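Side-chain contact in TIR-NB-LRR type resistance protein RPV1 (Vitis rotundifolia, PDB 5KU7), which is a grapevine immune receptor of the TIR-NB-LRR class, of which this structure covers the TIR domain, a signalling module in plant disease resistance: residues E48-P52 against E53-A57. Sequence-based numbering, arbitrary orientation.
Sequences EAIAP and ELLKA
The carbonyl oxygen of Ala51, at the N-cap position, takes two amide N-H groups of the first helical turn. Leu54 N lies 3.0 Å from Ala51 O and well above the carbonyl plane, with an N-H...O angle of only 139°, while Leu55 N makes a longer, weak bond to the same oxygen. The next i to i+4 bond is shorter and straighter: Lys56 N lies 3.0 Å from Pro52 O, with an N-H...O angle of 163°. Pro52 occupies the first helical position, where its lack of an N-H costs no bond of the helix. In the flavodoxin-like TIR fold, with its parallel sheet flanked by helices, this turn starts the short helix 52-59 after the loop that leaves strand 38-39. The side chain of Ile50, the residue before the cap, reaches forward in an extended form to Leu54 and Leu55. With chi1 at -171°, CG1 turns opposite the backbone N, which brings it to 4.1 Å from Leu54 CD1; Ile50 CD1 lies 4.0 Å from Leu55 CD2, and CG2 touches both methyls of Leu55. Ala51 CB lies more loosely alongside, 4.3 Å from Leu54 CG. Helix 76-91 packs on the isoleucine and the two leucines, with Trp77 against Ile50 and Lys84 against Leu55, whereas Glu53 directs its carboxylate to a salt bridge with Arg45.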
ATOM      1  N   GLU A  48      10.166  -1.086  28.470  1.00 73.11           N
ATOM      2  CA  GLU A  48      11.324  -1.667  27.802  1.00 67.47           C
ATOM      3  C   GLU A  48      11.073  -3.093  27.326  1.00 59.56           C
ATOM      4  O   GLU A  48      11.593  -3.512  26.296  1.00 62.54           O
ATOM      5  CB  GLU A  48      12.538  -1.637  28.739  1.00 69.33           C
ATOM      6  CG  GLU A  48      13.773  -2.349  28.196  1.00 75.25           C
ATOM      7  CD  GLU A  48      15.002  -2.125  29.058  1.00 88.69           C
ATOM      8  OE1 GLU A  48      15.462  -0.967  29.148  1.00 96.23           O
ATOM      9  OE2 GLU A  48      15.508  -3.103  29.649  1.00 91.18           O
ATOM     10  N   ALA A  49      10.302  -3.844  28.098  1.00 61.86           N
ATOM     11  CA  ALA A  49      10.050  -5.249  27.796  1.00 60.54           C
ATOM     12  C   ALA A  49       8.789  -5.427  26.975  1.00 58.37           C
ATOM     13  O   ALA A  49       7.804  -4.712  27.166  1.00 49.98           O
ATOM     14  CB  ALA A  49       9.956  -6.061  29.083  1.00 56.49           C
ATOM     15  N   ILE A  50       8.814  -6.406  26.082  1.00 61.84           N
ATOM     16  CA  ILE A  50       7.678  -6.662  25.204  1.00 54.37           C
ATOM     17  C   ILE A  50       6.442  -7.021  26.027  1.00 55.77           C
ATOM     18  O   ILE A  50       6.550  -7.669  27.073  1.00 56.55           O
ATOM     19  CB  ILE A  50       7.998  -7.778  24.217  1.00 45.97           C
ATOM     20  CG1 ILE A  50       6.901  -7.879  23.171  1.00 51.37           C
ATOM     21  CG2 ILE A  50       8.155  -9.104  24.946  1.00 50.31           C
ATOM     22  CD1 ILE A  50       7.211  -8.892  22.095  1.00 53.05           C
ATOM     23  N   ALA A  51       5.280  -6.572  25.559  1.00 51.53           N
ATOM     24  CA  ALA A  51       4.023  -6.778  26.265  1.00 52.65           C
ATOM     25  C   ALA A  51       3.617  -8.248  26.318  1.00 51.93           C
ATOM     26  O   ALA A  51       3.646  -8.936  25.303  1.00 54.76           O
ATOM     27  CB  ALA A  51       2.923  -5.952  25.621  1.00 44.38           C
ATOM     28  N   PRO A  52       3.236  -8.729  27.516  1.00 51.68           N
ATOM     29  CA  PRO A  52       2.768 -10.100  27.713  1.00 50.40           C
ATOM     30  C   PRO A  52       1.575 -10.441  26.840  1.00 48.31           C
ATOM     31  O   PRO A  52       1.464 -11.587  26.426  1.00 50.43           O
ATOM     32  CB  PRO A  52       2.381 -10.134  29.205  1.00 53.66           C
ATOM     33  CG  PRO A  52       3.220  -9.081  29.827  1.00 54.91           C
ATOM     34  CD  PRO A  52       3.341  -7.996  28.787  1.00 55.17           C
ATOM     35  N   GLU A  53       0.689  -9.479  26.597  1.00 51.29           N
ATOM     36  CA  GLU A  53      -0.459  -9.687  25.714  1.00 55.30           C
ATOM     37  C   GLU A  53      -0.005 -10.154  24.316  1.00 55.54           C
ATOM     38  O   GLU A  53      -0.690 -10.946  23.661  1.00 56.97           O
ATOM     39  CB  GLU A  53      -1.298  -8.399  25.600  1.00 63.88           C
ATOM     40  CG  GLU A  53      -2.296  -8.396  24.424  1.00 77.94           C
ATOM     41  CD  GLU A  53      -3.091  -7.084  24.264  1.00 81.71           C
ATOM     42  OE1 GLU A  53      -3.133  -6.282  25.224  1.00 78.11           O
ATOM     43  OE2 GLU A  53      -3.682  -6.870  23.173  1.00 80.12           O
ATOM     44  N   LEU A  54       1.156  -9.679  23.873  1.00 48.80           N
ATOM     45  CA  LEU A  54       1.663 -10.025  22.552  1.00 41.54           C
ATOM     46  C   LEU A  54       2.208 -11.455  22.494  1.00 47.86           C
ATOM     47  O   LEU A  54       1.954 -12.194  21.527  1.00 42.25           O
ATOM     48  CB  LEU A  54       2.749  -9.037  22.117  1.00 44.32           C
ATOM     49  CG  LEU A  54       2.330  -7.614  21.703  1.00 47.00           C
ATOM     50  CD1 LEU A  54       3.514  -6.815  21.175  1.00 37.53           C
ATOM     51  CD2 LEU A  54       1.214  -7.646  20.658  1.00 35.39           C
ATOM     52  N   LEU A  55       2.961 -11.836  23.523  1.00 48.25           N
ATOM     53  CA  LEU A  55       3.513 -13.179  23.603  1.00 48.49           C
ATOM     54  C   LEU A  55       2.375 -14.186  23.728  1.00 49.94           C
ATOM     55  O   LEU A  55       2.428 -15.271  23.153  1.00 46.55           O
ATOM     56  CB  LEU A  55       4.490 -13.316  24.781  1.00 48.26           C
ATOM     57  CG  LEU A  55       5.783 -12.482  24.772  1.00 46.51           C
ATOM     58  CD1 LEU A  55       6.672 -12.816  25.964  1.00 49.59           C
ATOM     59  CD2 LEU A  55       6.556 -12.615  23.476  1.00 46.18           C
ATOM     60  N   LYS A  56       1.350 -13.824  24.496  1.00 46.43           N
ATOM     61  CA  LYS A  56       0.168 -14.669  24.628  1.00 46.56           C
ATOM     62  C   LYS A  56      -0.512 -14.799  23.262  1.00 42.33           C
ATOM     63  O   LYS A  56      -0.954 -15.871  22.864  1.00 43.64           O
ATOM     64  CB  LYS A  56      -0.798 -14.088  25.658  1.00 43.13           C
ATOM     65  CG  LYS A  56      -1.857 -15.058  26.162  1.00 49.52           C
ATOM     66  CD  LYS A  56      -2.623 -14.468  27.332  1.00 59.53           C
ATOM     67  CE  LYS A  56      -3.692 -15.427  27.836  1.00 72.74           C
ATOM     68  NZ  LYS A  56      -4.780 -15.624  26.843  1.00 75.39           N
ATOM     69  N   ALA A  57      -0.586 -13.688  22.548  1.00 43.63           N
ATOM     70  CA  ALA A  57      -1.259 -13.643  21.259  1.00 42.16           C
ATOM     71  C   ALA A  57      -0.610 -14.590  20.241  1.00 41.80           C
ATOM     72  O   ALA A  57      -1.299 -15.329  19.528  1.00 34.91           O
ATOM     73  CB  ALA A  57      -1.257 -12.219  20.734  1.00 32.87           C
TER